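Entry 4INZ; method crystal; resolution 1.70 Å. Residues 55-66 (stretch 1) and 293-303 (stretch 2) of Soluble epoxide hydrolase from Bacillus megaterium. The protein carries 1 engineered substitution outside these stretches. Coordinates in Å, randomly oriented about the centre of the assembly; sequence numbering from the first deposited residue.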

# COMPACT_ATOMS: atom_id res chain seq x y z
N ARG A 55 3.57 1.75 -12.33
CA ARG A 55 3.93 1.66 -13.75
C ARG A 55 5.44 1.67 -14.03
O ARG A 55 5.91 0.94 -14.92
N HIS A 56 6.19 2.49 -13.31
CA HIS A 56 7.63 2.60 -13.58
C HIS A 56 8.41 1.38 -13.12
O HIS A 56 9.44 1.03 -13.71
N GLN A 57 7.92 0.73 -12.07
CA GLN A 57 8.55 -0.51 -11.60
C GLN A 57 8.13 -1.69 -12.47
O GLN A 57 8.92 -2.59 -12.71
N ILE A 58 6.88 -1.68 -12.92
CA ILE A 58 6.43 -2.70 -13.87
C ILE A 58 7.32 -2.66 -15.12
O ILE A 58 7.80 -3.70 -15.58
N ASP A 59 7.57 -1.47 -15.65
CA ASP A 59 8.40 -1.35 -16.85
C ASP A 59 9.84 -1.78 -16.61
O ASP A 59 10.47 -2.41 -17.47
N GLU A 60 10.36 -1.45 -15.44
CA GLU A 60 11.77 -1.69 -15.16
C GLU A 60 12.07 -3.14 -14.82
O GLU A 60 13.08 -3.69 -15.25
N PHE A 61 11.19 -3.77 -14.05
CA PHE A 61 11.48 -5.10 -13.53
C PHE A 61 10.86 -6.25 -14.31
O PHE A 61 11.11 -7.42 -14.00
N SER A 62 10.09 -5.93 -15.35
CA SER A 62 9.42 -6.97 -16.14
C SER A 62 10.34 -7.75 -17.09
O SER A 62 9.91 -8.74 -17.69
N ASN A 63 11.59 -7.32 -17.24
CA ASN A 63 12.53 -8.08 -18.05
C ASN A 63 13.18 -9.20 -17.25
O ASN A 63 13.79 -10.11 -17.82
N ASP A 64 13.05 -9.14 -15.93
CA ASP A 64 13.70 -10.11 -15.05
C ASP A 64 12.73 -10.80 -14.10
O ASP A 64 13.07 -11.83 -13.50
N PHE A 65 11.54 -10.24 -13.96
CA PHE A 65 10.53 -10.75 -13.04
C PHE A 65 9.16 -10.78 -13.72
O PHE A 65 8.92 -10.07 -14.69
N HIS A 66 8.26 -11.61 -13.19
CA HIS A 66 6.85 -11.52 -13.54
C HIS A 66 6.25 -10.46 -12.63
O HIS A 66 5.95 -10.73 -11.46
N GLU A 293 15.63 6.81 -8.97
CA GLU A 293 16.29 6.60 -7.68
C GLU A 293 15.74 5.35 -6.98
O GLU A 293 16.50 4.52 -6.45
N VAL A 294 14.42 5.23 -6.97
CA VAL A 294 13.77 4.08 -6.35
C VAL A 294 14.18 2.77 -7.02
O VAL A 294 14.53 1.78 -6.35
N ASN A 295 14.13 2.75 -8.35
CA ASN A 295 14.44 1.53 -9.09
C ASN A 295 15.86 1.06 -8.82
O ASN A 295 16.12 -0.14 -8.70
N ASN A 296 16.79 2.00 -8.71
CA ASN A 296 18.18 1.62 -8.47
C ASN A 296 18.38 1.04 -7.08
O ASN A 296 19.20 0.14 -6.89
N VAL A 297 17.62 1.55 -6.11
CA VAL A 297 17.67 1.01 -4.75
C VAL A 297 17.05 -0.39 -4.70
O VAL A 297 17.58 -1.29 -4.04
N MET A 298 15.95 -0.57 -5.42
CA MET A 298 15.33 -1.89 -5.49
C MET A 298 16.30 -2.91 -6.07
O MET A 298 16.47 -3.98 -5.51
N TRP A 299 16.95 -2.56 -7.18
CA TRP A 299 17.96 -3.45 -7.77
C TRP A 299 19.06 -3.76 -6.76
O TRP A 299 19.49 -4.91 -6.61
N ASN A 300 19.53 -2.72 -6.09
CA ASN A 300 20.61 -2.90 -5.13
C ASN A 300 20.23 -3.93 -4.07
O ASN A 300 21.01 -4.84 -3.75
N PHE A 301 19.02 -3.80 -3.55
CA PHE A 301 18.47 -4.72 -2.57
C PHE A 301 18.32 -6.14 -3.12
O PHE A 301 18.74 -7.12 -2.49
N LEU A 302 17.71 -6.26 -4.29
CA LEU A 302 17.44 -7.58 -4.87
C LEU A 302 18.73 -8.32 -5.20
O LEU A 302 18.76 -9.56 -5.20
N ASN A 303 19.79 -7.57 -5.48
CA ASN A 303 21.05 -8.18 -5.90
C ASN A 303 22.03 -8.45 -4.76
O ASN A 303 23.03 -9.14 -4.96

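The two stretches lie far apart in sequence but meet through one side of each helix, the helix of residues 55-61 and the helix of residues 293-303, joined by D64 and F65 just after the first. Their axes run 49° apart in direction and come no closer than 10.5 Å, and side chains fill the space between them. Three residues cover the most surface: W299, F61 and N295.

The CA-to-CB bond of W299 points sideways, but with chi1 at -85° (m) and chi2 at 123° its indole swings back against stretch 1. A tryptophan suits this place because it combines a broad apolar surface with a single N-H at its rim, and both are used. The N-H donates a hydrogen bond to E60, with W299 NE1 2.8 Å from E60 OE2; the carboxylate oxygen lies near the plane of the indole, where the N-H points. E60 reaches this position with chi1 t and chi2 p, its CA-to-CB bond already directed toward the second helix. Over one face of the indole lies F61, whose CE1 comes within 3.3 Å of W299 CE2. The F61 ring and the five-membered ring of W299 have centroids 4.4 Å apart and planes inclined at 36°, an oblique pairing that still brings much carbon surface together. Farther along the indole, D64 OD2 approaches W299 CH2 at 3.5 Å, and F65 CE1 lies 4.1 Å from W299 CZ3.

F61 is the main apolar knob of stretch 1. Its CA-to-CB bond points sideways, yet chi1 m and chi2 at -85° carry the ring into a hole formed by N295, M298, W299 and L302. A flat, rigid ring can touch all four: F61 CZ packs 3.5 Å from M298 CB, F61 CE1 lies 3.7 Å from L302 CD1, and F61 CE2 is 3.6 Å from N295 OD1, which sits at the ring's edge. M298, with rotamers m, t and p, also places its sulfur obliquely to this ring, SD being 4.8 Å from the ring centroid. M298 SD is also 3.7 Å from Q57 CG. L302, rotamers m and t, serves both phenylalanines, since its CD1 is also 4.1 Å from F65 CE1.

N295 is the reciprocal knob; its CA-to-CB bond points toward stretch 1, and its side chain is seated among H56, Q57, E60 and F61. Here the backbones draw close, with Q57 CA and N295 CA 6.7 Å apart, and the short asparagine reaches its partners across this gap. With chi1 m and chi2 at -12°, it uses both ends of its amide. N295 OD1 accepts a hydrogen bond from Q57 NE2 at 2.9 Å, while N295 ND2 donates a weak one to the backbone, 3.5 Å from H56 O. Q57 bends through chi1 m and chi2 p to present its own amide; both partners are buried, so the bond helps to satisfy polar atoms enclosed by the contact; Q57 NE2 also has a partner elsewhere in the structure.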

# COMPACT_ATOMS: atom_id res chain seq x y z
CB ARG A 55 3.24 2.79 -14.53
CG ARG A 55 3.62 4.20 -14.06
CD ARG A 55 2.55 5.21 -14.48
NE ARG A 55 2.89 6.57 -14.08
CZ ARG A 55 2.69 7.05 -12.86
NH1 ARG A 55 2.15 6.28 -11.92
NH2 ARG A 55 3.04 8.30 -12.57
CB HIS A 56 8.21 3.86 -12.95
CG HIS A 56 7.60 5.13 -13.46
ND1 HIS A 56 7.76 5.56 -14.76
CD2 HIS A 56 6.83 6.06 -12.85
CE1 HIS A 56 7.11 6.70 -14.93
NE2 HIS A 56 6.55 7.04 -13.78
CB GLN A 57 8.22 -0.77 -10.12
CG GLN A 57 8.93 0.18 -9.16
CD GLN A 57 8.37 1.58 -9.24
OE1 GLN A 57 7.15 1.79 -9.20
NE2 GLN A 57 9.26 2.57 -9.35
CB ILE A 58 4.96 -2.50 -14.25
CG1 ILE A 58 4.07 -2.81 -13.05
CG2 ILE A 58 4.57 -3.40 -15.44
CD1 ILE A 58 2.63 -2.38 -13.23
CB ASP A 59 8.35 0.07 -17.41
CG ASP A 59 7.00 0.41 -18.02
OD1 ASP A 59 6.21 -0.52 -18.32
OD2 ASP A 59 6.72 1.62 -18.20
CB GLU A 60 12.27 -0.78 -14.03
CG GLU A 60 13.68 -1.11 -13.56
CD GLU A 60 14.77 -0.73 -14.57
OE1 GLU A 60 14.48 -0.01 -15.55
OE2 GLU A 60 15.92 -1.17 -14.38
CB PHE A 61 11.12 -5.18 -12.04
CG PHE A 61 12.00 -4.31 -11.19
CD1 PHE A 61 13.22 -4.79 -10.73
CD2 PHE A 61 11.63 -3.00 -10.90
CE1 PHE A 61 14.05 -3.97 -9.97
CE2 PHE A 61 12.46 -2.19 -10.15
CZ PHE A 61 13.67 -2.67 -9.68
CB SER A 62 8.23 -6.39 -16.90
OG SER A 62 8.63 -5.33 -17.75
CB ASN A 63 13.61 -7.17 -18.64
CG ASN A 63 13.03 -6.06 -19.49
OD1 ASN A 63 13.26 -4.88 -19.22
ND2 ASN A 63 12.28 -6.43 -20.52
CB ASP A 64 14.83 -9.44 -14.26
CG ASP A 64 15.97 -8.99 -15.16
OD1 ASP A 64 16.82 -9.84 -15.49
OD2 ASP A 64 16.02 -7.80 -15.53
CB PHE A 65 10.41 -9.83 -11.82
CG PHE A 65 11.60 -9.85 -10.90
CD1 PHE A 65 12.64 -8.94 -11.07
CD2 PHE A 65 11.67 -10.76 -9.85
CE1 PHE A 65 13.74 -8.95 -10.21
CE2 PHE A 65 12.77 -10.78 -8.99
CZ PHE A 65 13.80 -9.87 -9.16
CB HIS A 66 6.15 -12.86 -13.33
CG HIS A 66 4.70 -12.86 -13.72
ND1 HIS A 66 3.83 -13.88 -13.38
CD2 HIS A 66 3.97 -11.96 -14.42
CE1 HIS A 66 2.63 -13.61 -13.86
NE2 HIS A 66 2.69 -12.45 -14.50
CB GLU A 293 16.11 7.82 -6.77
CG GLU A 293 16.81 7.66 -5.44
CD GLU A 293 16.77 8.90 -4.58
OE1 GLU A 293 16.27 9.95 -5.06
OE2 GLU A 293 17.24 8.83 -3.43
CB VAL A 294 12.23 4.23 -6.42
CG1 VAL A 294 11.55 2.90 -6.14
CG2 VAL A 294 11.77 5.31 -5.43
CB ASN A 295 14.19 1.71 -10.59
CG ASN A 295 12.71 1.74 -10.93
OD1 ASN A 295 11.87 1.41 -10.08
ND2 ASN A 295 12.38 2.11 -12.16
CB ASN A 296 19.12 2.80 -8.73
CG ASN A 296 19.33 3.05 -10.21
OD1 ASN A 296 19.10 2.17 -11.03
ND2 ASN A 296 19.75 4.27 -10.55
CB VAL A 297 16.97 1.95 -3.74
CG1 VAL A 297 16.86 1.28 -2.36
CG2 VAL A 297 17.74 3.27 -3.63
CB MET A 298 14.02 -1.85 -6.30
CG MET A 298 12.92 -1.06 -5.60
SD MET A 298 11.43 -0.89 -6.61
CE MET A 298 10.93 -2.60 -6.80
CB TRP A 299 18.58 -2.84 -9.02
CG TRP A 299 17.79 -3.08 -10.27
CD1 TRP A 299 17.29 -2.13 -11.12
CD2 TRP A 299 17.41 -4.35 -10.80
NE1 TRP A 299 16.63 -2.74 -12.16
CE2 TRP A 299 16.68 -4.10 -11.99
CE3 TRP A 299 17.60 -5.67 -10.40
CZ2 TRP A 299 16.15 -5.13 -12.77
CZ3 TRP A 299 17.08 -6.70 -11.18
CH2 TRP A 299 16.36 -6.42 -12.35
CB ASN A 300 20.96 -1.56 -4.48
CG ASN A 300 22.20 -1.66 -3.63
OD1 ASN A 300 23.33 -1.74 -4.14
ND2 ASN A 300 22.02 -1.64 -2.31
CB PHE A 301 17.12 -4.19 -2.10
CG PHE A 301 16.35 -5.16 -1.24
CD1 PHE A 301 16.83 -5.54 0.00
CD2 PHE A 301 15.14 -5.67 -1.67
CE1 PHE A 301 16.12 -6.42 0.79
CE2 PHE A 301 14.42 -6.56 -0.88
CZ PHE A 301 14.91 -6.93 0.35
CB LEU A 302 16.58 -7.43 -6.13
CG LEU A 302 15.16 -6.89 -5.90
CD1 LEU A 302 14.56 -6.32 -7.17
CD2 LEU A 302 14.25 -7.97 -5.30
CB ASN A 303 21.75 -7.32 -6.95
CG ASN A 303 21.01 -7.29 -8.27
OD1 ASN A 303 20.33 -8.25 -8.63
ND2 ASN A 303 21.14 -6.18 -9.00